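Local coordinates for protein putative amidohydrolase/peptidase (Burkholderia cenocepacia, PDB 4WJB) that is a putative zinc-dependent amidohydrolase of the peptidase M20 family that probably cleaves carbon-nitrogen bonds other than peptide bonds, at residues 226-231 against 334-339; 43-48 against 99-104. All coordinates share one frame; numbering follows the deposited sequence.

Interaction 1: residues 226-231 against 334-339; sequences QRWYEV and QIFTYA
Trp228 and Phe336 face each other across two antiparallel strands of the M20 dimerisation domain, where a classic beta bulge sets both Ile335 and Phe336 against Trp228. The main chain pairs through Gln226 with Tyr338 and through Trp228 N, which binds Phe336 O at 2.9 Å. The extra residue moves the next bond to Ile335 N, which gives to Trp228 O from above the carbonyl plane, 38° out of it.

Trp228 carries the packing. Its CB lies 3.7 Å from Phe336 CB and also touches Ile335 CG1. With CG anti to the carbonyl carbon (chi1 -64°), the indole lies alongside Phe336, whose CD2 sits over one face, about 3.9 Å from each of CG, CD1, CD2, NE1 and CE2: an edge-to-face pair, planes at 68°. The flat indole offers this edge a broad face, while NE1 still finds an acceptor in Gln226 OE1, on a lone pair though the bond is bent. Arg287 of the second subunit packs on Trp228 and Ile335 and forms a salt bridge with Glu230, so this surface belongs to the dimer contact.

On the other face, helix 305-326 supplies Asp309 and Asp305 to Arg227 and Asp312 to Tyr229 OH. The extended Gln334 side chain runs beside Tyr229, its amide turned steeply from the ring, with NE2 3.5 Å from Tyr229 CE2 and donating to a water.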
ATOM      1  N   GLN A 226     -19.631   2.802  14.508  1.00 24.09           N
ATOM      2  CA  GLN A 226     -18.554   2.820  13.522  1.00 23.11           C
ATOM      3  C   GLN A 226     -18.510   4.131  12.750  1.00 23.27           C
ATOM      4  O   GLN A 226     -19.553   4.683  12.395  1.00 24.42           O
ATOM      5  CB  GLN A 226     -18.705   1.669  12.522  1.00 26.05           C
ATOM      6  CG  GLN A 226     -18.751   0.284  13.125  1.00 28.57           C
ATOM      7  CD  GLN A 226     -18.921  -0.795  12.075  1.00 31.75           C
ATOM      8  OE1 GLN A 226     -18.300  -0.746  11.012  1.00 31.98           O
ATOM      9  NE2 GLN A 226     -19.768  -1.778  12.366  1.00 33.89           N
ATOM     10  N   ARG A 227     -17.300   4.617  12.492  1.00 22.68           N
ATOM     11  CA  ARG A 227     -17.080   5.716  11.554  1.00 24.86           C
ATOM     12  C   ARG A 227     -15.958   5.331  10.587  1.00 25.14           C
ATOM     13  O   ARG A 227     -14.846   5.017  11.018  1.00 23.58           O
ATOM     14  CB  ARG A 227     -16.716   7.013  12.287  1.00 26.40           C
ATOM     15  CG  ARG A 227     -17.592   7.345  13.483  1.00 27.42           C
ATOM     16  CD  ARG A 227     -18.645   8.393  13.162  1.00 28.94           C
ATOM     17  NE  ARG A 227     -19.541   8.603  14.297  1.00 29.84           N
ATOM     18  CZ  ARG A 227     -19.502   9.652  15.114  1.00 30.36           C
ATOM     19  NH1 ARG A 227     -18.619  10.623  14.924  1.00 32.94           N
ATOM     20  NH2 ARG A 227     -20.364   9.736  16.119  1.00 27.97           N
ATOM     21  N   TRP A 228     -16.245   5.348   9.289  1.00 25.64           N
ATOM     22  CA  TRP A 228     -15.246   4.996   8.280  1.00 26.83           C
ATOM     23  C   TRP A 228     -14.825   6.230   7.488  1.00 27.72           C
ATOM     24  O   TRP A 228     -15.651   7.099   7.199  1.00 28.49           O
ATOM     25  CB  TRP A 228     -15.779   3.934   7.311  1.00 30.41           C
ATOM     26  CG  TRP A 228     -16.101   2.603   7.924  1.00 30.91           C
ATOM     27  CD1 TRP A 228     -16.265   2.320   9.249  1.00 30.06           C
ATOM     28  CD2 TRP A 228     -16.301   1.368   7.222  1.00 33.69           C
ATOM     29  NE1 TRP A 228     -16.557   0.989   9.416  1.00 30.65           N
ATOM     30  CE2 TRP A 228     -16.585   0.381   8.190  1.00 31.83           C
ATOM     31  CE3 TRP A 228     -16.263   1.002   5.872  1.00 36.11           C
ATOM     32  CZ2 TRP A 228     -16.828  -0.949   7.850  1.00 33.16           C
ATOM     33  CZ3 TRP A 228     -16.507  -0.320   5.536  1.00 37.90           C
ATOM     34  CH2 TRP A 228     -16.788  -1.280   6.523  1.00 35.58           C
ATOM     35  N   TYR A 229     -13.546   6.285   7.123  1.00 25.08           N
ATOM     36  CA  TYR A 229     -12.998   7.418   6.388  1.00 27.75           C
ATOM     37  C   TYR A 229     -12.127   6.975   5.218  1.00 27.15           C
ATOM     38  O   TYR A 229     -11.558   5.882   5.225  1.00 26.18           O
ATOM     39  CB  TYR A 229     -12.160   8.318   7.303  1.00 26.72           C
ATOM     40  CG  TYR A 229     -12.866   8.812   8.542  1.00 27.84           C
ATOM     41  CD1 TYR A 229     -12.932   8.023   9.681  1.00 27.90           C
ATOM     42  CD2 TYR A 229     -13.449  10.074   8.581  1.00 29.25           C
ATOM     43  CE1 TYR A 229     -13.572   8.464  10.819  1.00 30.70           C
ATOM     44  CE2 TYR A 229     -14.092  10.528   9.720  1.00 31.21           C
ATOM     45  CZ  TYR A 229     -14.146   9.715  10.836  1.00 31.69           C
ATOM     46  OH  TYR A 229     -14.776  10.141  11.979  1.00 33.85           O
ATOM     47  N   GLU A 230     -12.033   7.840   4.216  1.00 28.33           N
ATOM     48  CA  GLU A 230     -11.033   7.703   3.169  1.00 28.44           C
ATOM     49  C   GLU A 230     -10.171   8.954   3.176  1.00 30.42           C
ATOM     50  O   GLU A 230     -10.689  10.071   3.241  1.00 31.80           O
ATOM     51  CB  GLU A 230     -11.688   7.493   1.803  1.00 30.04           C
ATOM     52  CG  GLU A 230     -12.344   6.132   1.654  1.00 32.46           C
ATOM     53  CD  GLU A 230     -12.956   5.928   0.289  1.00 36.22           C
ATOM     54  OE1 GLU A 230     -13.130   6.927  -0.437  1.00 38.45           O
ATOM     55  OE2 GLU A 230     -13.265   4.769  -0.058  1.00 38.28           O
ATOM     56  N   VAL A 231      -8.857   8.761   3.137  1.00 28.41           N
ATOM     57  CA  VAL A 231      -7.917   9.869   3.197  1.00 30.64           C
ATOM     58  C   VAL A 231      -6.956   9.830   2.017  1.00 30.70           C
ATOM     59  O   VAL A 231      -6.325   8.807   1.756  1.00 29.11           O
ATOM     60  CB  VAL A 231      -7.098   9.860   4.500  1.00 30.90           C
ATOM     61  CG1 VAL A 231      -6.076  10.992   4.485  1.00 31.89           C
ATOM     62  CG2 VAL A 231      -8.011   9.974   5.712  1.00 31.56           C
ATOM     63  N   GLN A 334     -15.650  11.086   5.326  1.00 34.25           N
ATOM     64  CA  GLN A 334     -16.330  10.070   6.108  1.00 34.15           C
ATOM     65  C   GLN A 334     -17.355   9.395   5.206  1.00 34.76           C
ATOM     66  O   GLN A 334     -18.335  10.016   4.801  1.00 35.70           O
ATOM     67  CB  GLN A 334     -16.992  10.684   7.342  1.00 37.00           C
ATOM     68  CG  GLN A 334     -17.610   9.674   8.290  1.00 36.49           C
ATOM     69  CD  GLN A 334     -18.182  10.327   9.531  1.00 39.66           C
ATOM     70  OE1 GLN A 334     -19.224   9.915  10.040  1.00 42.42           O
ATOM     71  NE2 GLN A 334     -17.498  11.349  10.032  1.00 39.27           N
ATOM     72  N   ILE A 335     -17.121   8.129   4.880  1.00 34.21           N
ATOM     73  CA  ILE A 335     -17.942   7.443   3.886  1.00 35.36           C
ATOM     74  C   ILE A 335     -18.961   6.490   4.505  1.00 35.83           C
ATOM     75  O   ILE A 335     -19.827   5.962   3.806  1.00 38.67           O
ATOM     76  CB  ILE A 335     -17.069   6.652   2.901  1.00 32.68           C
ATOM     77  CG1 ILE A 335     -16.333   5.531   3.640  1.00 30.82           C
ATOM     78  CG2 ILE A 335     -16.086   7.590   2.190  1.00 29.92           C
ATOM     79  CD1 ILE A 335     -15.690   4.510   2.729  1.00 30.12           C
ATOM     80  N   PHE A 336     -18.853   6.262   5.808  1.00 34.10           N
ATOM     81  CA  PHE A 336     -19.812   5.414   6.509  1.00 32.04           C
ATOM     82  C   PHE A 336     -19.938   5.827   7.966  1.00 31.42           C
ATOM     83  O   PHE A 336     -18.939   6.088   8.641  1.00 29.33           O
ATOM     84  CB  PHE A 336     -19.415   3.935   6.415  1.00 29.49           C
ATOM     85  CG  PHE A 336     -20.382   3.001   7.094  1.00 31.67           C
ATOM     86  CD1 PHE A 336     -21.684   2.877   6.635  1.00 32.03           C
ATOM     87  CD2 PHE A 336     -19.984   2.236   8.179  1.00 31.34           C
ATOM     88  CE1 PHE A 336     -22.575   2.017   7.252  1.00 31.50           C
ATOM     89  CE2 PHE A 336     -20.874   1.371   8.800  1.00 31.91           C
ATOM     90  CZ  PHE A 336     -22.171   1.264   8.335  1.00 31.21           C
ATOM     91  N   THR A 337     -21.183   5.889   8.432  1.00 30.09           N
ATOM     92  CA  THR A 337     -21.503   6.221   9.811  1.00 31.69           C
ATOM     93  C   THR A 337     -22.517   5.219  10.352  1.00 29.82           C
ATOM     94  O   THR A 337     -23.528   4.945   9.705  1.00 32.09           O
ATOM     95  CB  THR A 337     -22.084   7.642   9.936  1.00 36.10           C
ATOM     96  OG1 THR A 337     -21.199   8.580   9.316  1.00 38.95           O
ATOM     97  CG2 THR A 337     -22.274   8.011  11.396  1.00 35.45           C
ATOM     98  N   TYR A 338     -22.241   4.675  11.533  1.00 26.33           N
ATOM     99  CA  TYR A 338     -23.126   3.698  12.163  1.00 24.58           C
ATOM    100  C   TYR A 338     -23.218   3.961  13.661  1.00 22.10           C
ATOM    101  O   TYR A 338     -22.218   3.888  14.367  1.00 23.68           O
ATOM    102  CB  TYR A 338     -22.631   2.274  11.896  1.00 24.17           C
ATOM    103  CG  TYR A 338     -23.549   1.170  12.399  1.00 26.24           C
ATOM    104  CD1 TYR A 338     -24.693   0.808  11.693  1.00 28.44           C
ATOM    105  CD2 TYR A 338     -23.255   0.476  13.568  1.00 26.98           C
ATOM    106  CE1 TYR A 338     -25.525  -0.207  12.146  1.00 29.43           C
ATOM    107  CE2 TYR A 338     -24.080  -0.541  14.030  1.00 28.58           C
ATOM    108  CZ  TYR A 338     -25.212  -0.877  13.315  1.00 29.73           C
ATOM    109  OH  TYR A 338     -26.028  -1.887  13.773  1.00 30.25           O
ATOM    110  N   ALA A 339     -24.416   4.272  14.141  1.00 23.21           N
ATOM    111  CA  ALA A 339     -24.610   4.574  15.555  1.00 24.68           C
ATOM    112  C   ALA A 339     -24.459   3.324  16.419  1.00 26.46           C
ATOM    113  O   ALA A 339     -24.849   2.225  16.011  1.00 28.03           O
ATOM    114  CB  ALA A 339     -25.980   5.216  15.783  1.00 26.00           C
TER
HETATM  115  O   HOH W   1     -21.542   6.583  14.820  1.00 29.95           O
HETATM  116  O   HOH W   2     -17.949  12.217  12.423  1.00 40.60           O

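Interaction 2: residues 43-48 against 99-104; sequences CRLALT and SQPTGG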
ATOM      1  N   CYS A  43     -20.581 -25.642   5.581  1.00 31.97           N
ATOM      2  CA  CYS A  43     -20.895 -24.822   4.419  1.00 30.24           C
ATOM      3  C   CYS A  43     -22.385 -24.933   4.118  1.00 24.92           C
ATOM      4  O   CYS A  43     -22.814 -25.764   3.315  1.00 24.29           O
ATOM      5  CB  CYS A  43     -20.065 -25.244   3.207  1.00 31.76           C
ATOM      6  SG  CYS A  43     -20.326 -24.220   1.731  1.00 36.79           S
ATOM      7  N   ARG A  44     -23.164 -24.087   4.779  1.00 22.18           N
ATOM      8  CA  ARG A  44     -24.616 -24.149   4.713  1.00 24.10           C
ATOM      9  C   ARG A  44     -25.174 -22.766   4.390  1.00 23.07           C
ATOM     10  O   ARG A  44     -25.663 -22.057   5.269  1.00 20.53           O
ATOM     11  CB  ARG A  44     -25.175 -24.683   6.039  1.00 25.35           C
ATOM     12  CG  ARG A  44     -26.621 -25.147   5.998  1.00 27.02           C
ATOM     13  CD  ARG A  44     -26.958 -26.007   7.221  1.00 25.83           C
ATOM     14  NE  ARG A  44     -26.832 -25.267   8.475  1.00 25.29           N
ATOM     15  CZ  ARG A  44     -26.205 -25.715   9.561  1.00 25.54           C
ATOM     16  NH1 ARG A  44     -25.635 -26.915   9.566  1.00 24.80           N
ATOM     17  NH2 ARG A  44     -26.155 -24.963  10.652  1.00 23.78           N
ATOM     18  N   LEU A  45     -25.086 -22.382   3.119  1.00 24.23           N
ATOM     19  CA  LEU A  45     -25.507 -21.050   2.696  1.00 24.96           C
ATOM     20  C   LEU A  45     -27.021 -20.894   2.803  1.00 23.54           C
ATOM     21  O   LEU A  45     -27.772 -21.871   2.691  1.00 22.55           O
ATOM     22  CB  LEU A  45     -25.038 -20.763   1.264  1.00 29.29           C
ATOM     23  CG  LEU A  45     -23.652 -20.130   1.108  1.00 34.33           C
ATOM     24  CD1 LEU A  45     -22.574 -20.937   1.827  1.00 35.77           C
ATOM     25  CD2 LEU A  45     -23.303 -19.959  -0.368  1.00 37.17           C
ATOM     26  N   ALA A  46     -27.456 -19.660   3.042  1.00 20.65           N
ATOM     27  CA  ALA A  46     -28.870 -19.357   3.247  1.00 21.28           C
ATOM     28  C   ALA A  46     -29.748 -19.818   2.083  1.00 20.79           C
ATOM     29  O   ALA A  46     -29.423 -19.595   0.920  1.00 21.65           O
ATOM     30  CB  ALA A  46     -29.050 -17.862   3.477  1.00 20.92           C
ATOM     31  N   LEU A  47     -30.854 -20.476   2.425  1.00 20.07           N
ATOM     32  CA  LEU A  47     -31.892 -20.876   1.473  1.00 18.23           C
ATOM     33  C   LEU A  47     -31.434 -21.913   0.447  1.00 19.62           C
ATOM     34  O   LEU A  47     -32.125 -22.158  -0.546  1.00 19.36           O
ATOM     35  CB  LEU A  47     -32.460 -19.646   0.760  1.00 19.18           C
ATOM     36  CG  LEU A  47     -33.014 -18.611   1.740  1.00 18.47           C
ATOM     37  CD1 LEU A  47     -33.706 -17.466   1.008  1.00 17.54           C
ATOM     38  CD2 LEU A  47     -33.947 -19.270   2.767  1.00 17.49           C
ATOM     39  N   THR A  48     -30.281 -22.531   0.693  1.00 19.41           N
ATOM     40  CA  THR A  48     -29.895 -23.732  -0.041  1.00 22.34           C
ATOM     41  C   THR A  48     -30.700 -24.925   0.483  1.00 21.94           C
ATOM     42  O   THR A  48     -31.412 -24.803   1.477  1.00 21.04           O
ATOM     43  CB  THR A  48     -28.392 -24.032   0.103  1.00 24.18           C
ATOM     44  OG1 THR A  48     -28.070 -24.182   1.496  1.00 23.38           O
ATOM     45  CG2 THR A  48     -27.557 -22.894  -0.502  1.00 23.36           C
ATOM     46  N   SER A  99     -24.674 -20.232   7.267  1.00 24.44           N
ATOM     47  CA  SER A  99     -23.254 -20.019   7.526  1.00 25.12           C
ATOM     48  C   SER A  99     -22.547 -19.290   6.396  1.00 25.58           C
ATOM     49  O   SER A  99     -23.118 -19.063   5.325  1.00 23.49           O
ATOM     50  CB  SER A  99     -22.548 -21.356   7.766  1.00 25.96           C
ATOM     51  OG  SER A  99     -22.283 -22.015   6.538  1.00 29.87           O
ATOM     52  N   GLN A 100     -21.297 -18.927   6.670  1.00 26.13           N
ATOM     53  CA  GLN A 100     -20.343 -18.492   5.656  1.00 28.37           C
ATOM     54  C   GLN A 100     -19.890 -19.706   4.852  1.00 29.58           C
ATOM     55  O   GLN A 100     -20.034 -20.837   5.321  1.00 28.50           O
ATOM     56  CB  GLN A 100     -19.140 -17.808   6.317  1.00 30.90           C
ATOM     57  CG  GLN A 100     -19.437 -16.432   6.887  1.00 32.33           C
ATOM     58  CD  GLN A 100     -19.559 -15.375   5.811  1.00 33.20           C
ATOM     59  OE1 GLN A 100     -18.942 -15.478   4.749  1.00 33.81           O
ATOM     60  NE2 GLN A 100     -20.359 -14.349   6.077  1.00 33.46           N
ATOM     61  N   PRO A 101     -19.343 -19.481   3.642  1.00 30.58           N
ATOM     62  CA  PRO A 101     -18.814 -20.581   2.826  1.00 33.58           C
ATOM     63  C   PRO A 101     -17.812 -21.450   3.582  1.00 34.43           C
ATOM     64  O   PRO A 101     -17.808 -22.667   3.395  1.00 35.63           O
ATOM     65  CB  PRO A 101     -18.134 -19.856   1.663  1.00 33.43           C
ATOM     66  CG  PRO A 101     -18.900 -18.589   1.527  1.00 33.83           C
ATOM     67  CD  PRO A 101     -19.260 -18.189   2.934  1.00 31.88           C
ATOM     68  N   THR A 102     -16.981 -20.835   4.422  1.00 33.08           N
ATOM     69  CA  THR A 102     -16.062 -21.589   5.272  1.00 35.83           C
ATOM     70  C   THR A 102     -16.440 -21.423   6.744  1.00 35.24           C
ATOM     71  O   THR A 102     -15.601 -21.063   7.571  1.00 36.68           O
ATOM     72  CB  THR A 102     -14.592 -21.151   5.068  1.00 38.47           C
ATOM     73  OG1 THR A 102     -14.435 -19.776   5.442  1.00 38.25           O
ATOM     74  CG2 THR A 102     -14.183 -21.324   3.619  1.00 40.44           C
ATOM     75  N   GLY A 103     -17.702 -21.701   7.062  1.00 31.39           N
ATOM     76  CA  GLY A 103     -18.231 -21.471   8.395  1.00 28.48           C
ATOM     77  C   GLY A 103     -17.810 -22.484   9.444  1.00 27.54           C
ATOM     78  O   GLY A 103     -17.299 -23.560   9.128  1.00 27.18           O
ATOM     79  N   GLY A 104     -18.031 -22.129  10.705  1.00 28.01           N
ATOM     80  CA  GLY A 104     -17.756 -23.025  11.812  1.00 31.82           C
ATOM     81  C   GLY A 104     -19.005 -23.769  12.247  1.00 31.29           C
ATOM     82  O   GLY A 104     -20.093 -23.547  11.708  1.00 31.50           O
TER
HETATM   83  O   HOH W   3     -25.389 -17.933   4.497  1.00 19.75           O
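Two irregular loops meet here by hydrogen bonds to the main chain, beside the zinc site of the catalytic domain: 43-48 leads into helix 49-64, while the loop 99-104 follows strand 91-96, whose last residue is the zinc ligand His96. Ser99 makes the join. Its OG accepts from Arg44 N at 2.9 Å in a nearly straight bond (168°), while its own backbone N donates to Arg44 O, also at 2.9 Å, from well above the carbonyl plane. One residue thus grips both the N-H and the C=O of Arg44. A serine suits the place because its hydroxyl, set between the backbone N and the carbonyl carbon (chi1 79°), sits one bond from CB, close to its own backbone, and can accept from Arg44 N while the Ser99 N-H serves Arg44 O. That hydroxyl is also bonded to Val42 O, just before the first loop. A water extends the join, accepting from Ala46 N and donating to Ser99 O at 2.7 Å.

Beside this polar seam Leu45 makes a small apolar contact, its CD1 3.9 Å from Pro101 CA and 4.4 Å from Pro101 CG. Separately, Cys43 SG lies 3.4 Å from Pro101 O. Leu45 also opens a type II turn closing at Thr48, whose OG1 donates to Leu45 O at 2.6 Å and caps the helix through Asp51 N.

Gln100 starts away from 43-48, and its side chain touches His395 and Glu142, both predicted to bind the second zinc. The Arg44 guanidinium binds Ile34 O and Ala97 O, and its side chain packs on Leu50 and Ser54 of helix 49-64; Leu47 rests on helix 176-183, so the loop 43-48 bridges two helices and the end of strand 91-96.

The two contacts belong to different parts of the subunit, their centres 29 Å apart and their nearest atoms about 14 Å apart, and they share no helix or strand. Interaction 1 joins regular strands in the dimerisation domain at the surface, combining repeated backbone bonds with aromatic packing on the side met by the second subunit and charged pairs on the side toward a helix. Interaction 2 is smaller and partly buried, joins loops of the catalytic domain within one chain, and relies on a serine and a water to satisfy main-chain groups where no strand pairing exists. It lies close to the predicted second-zinc ligands, whereas interaction 1 contributes to the dimer surface.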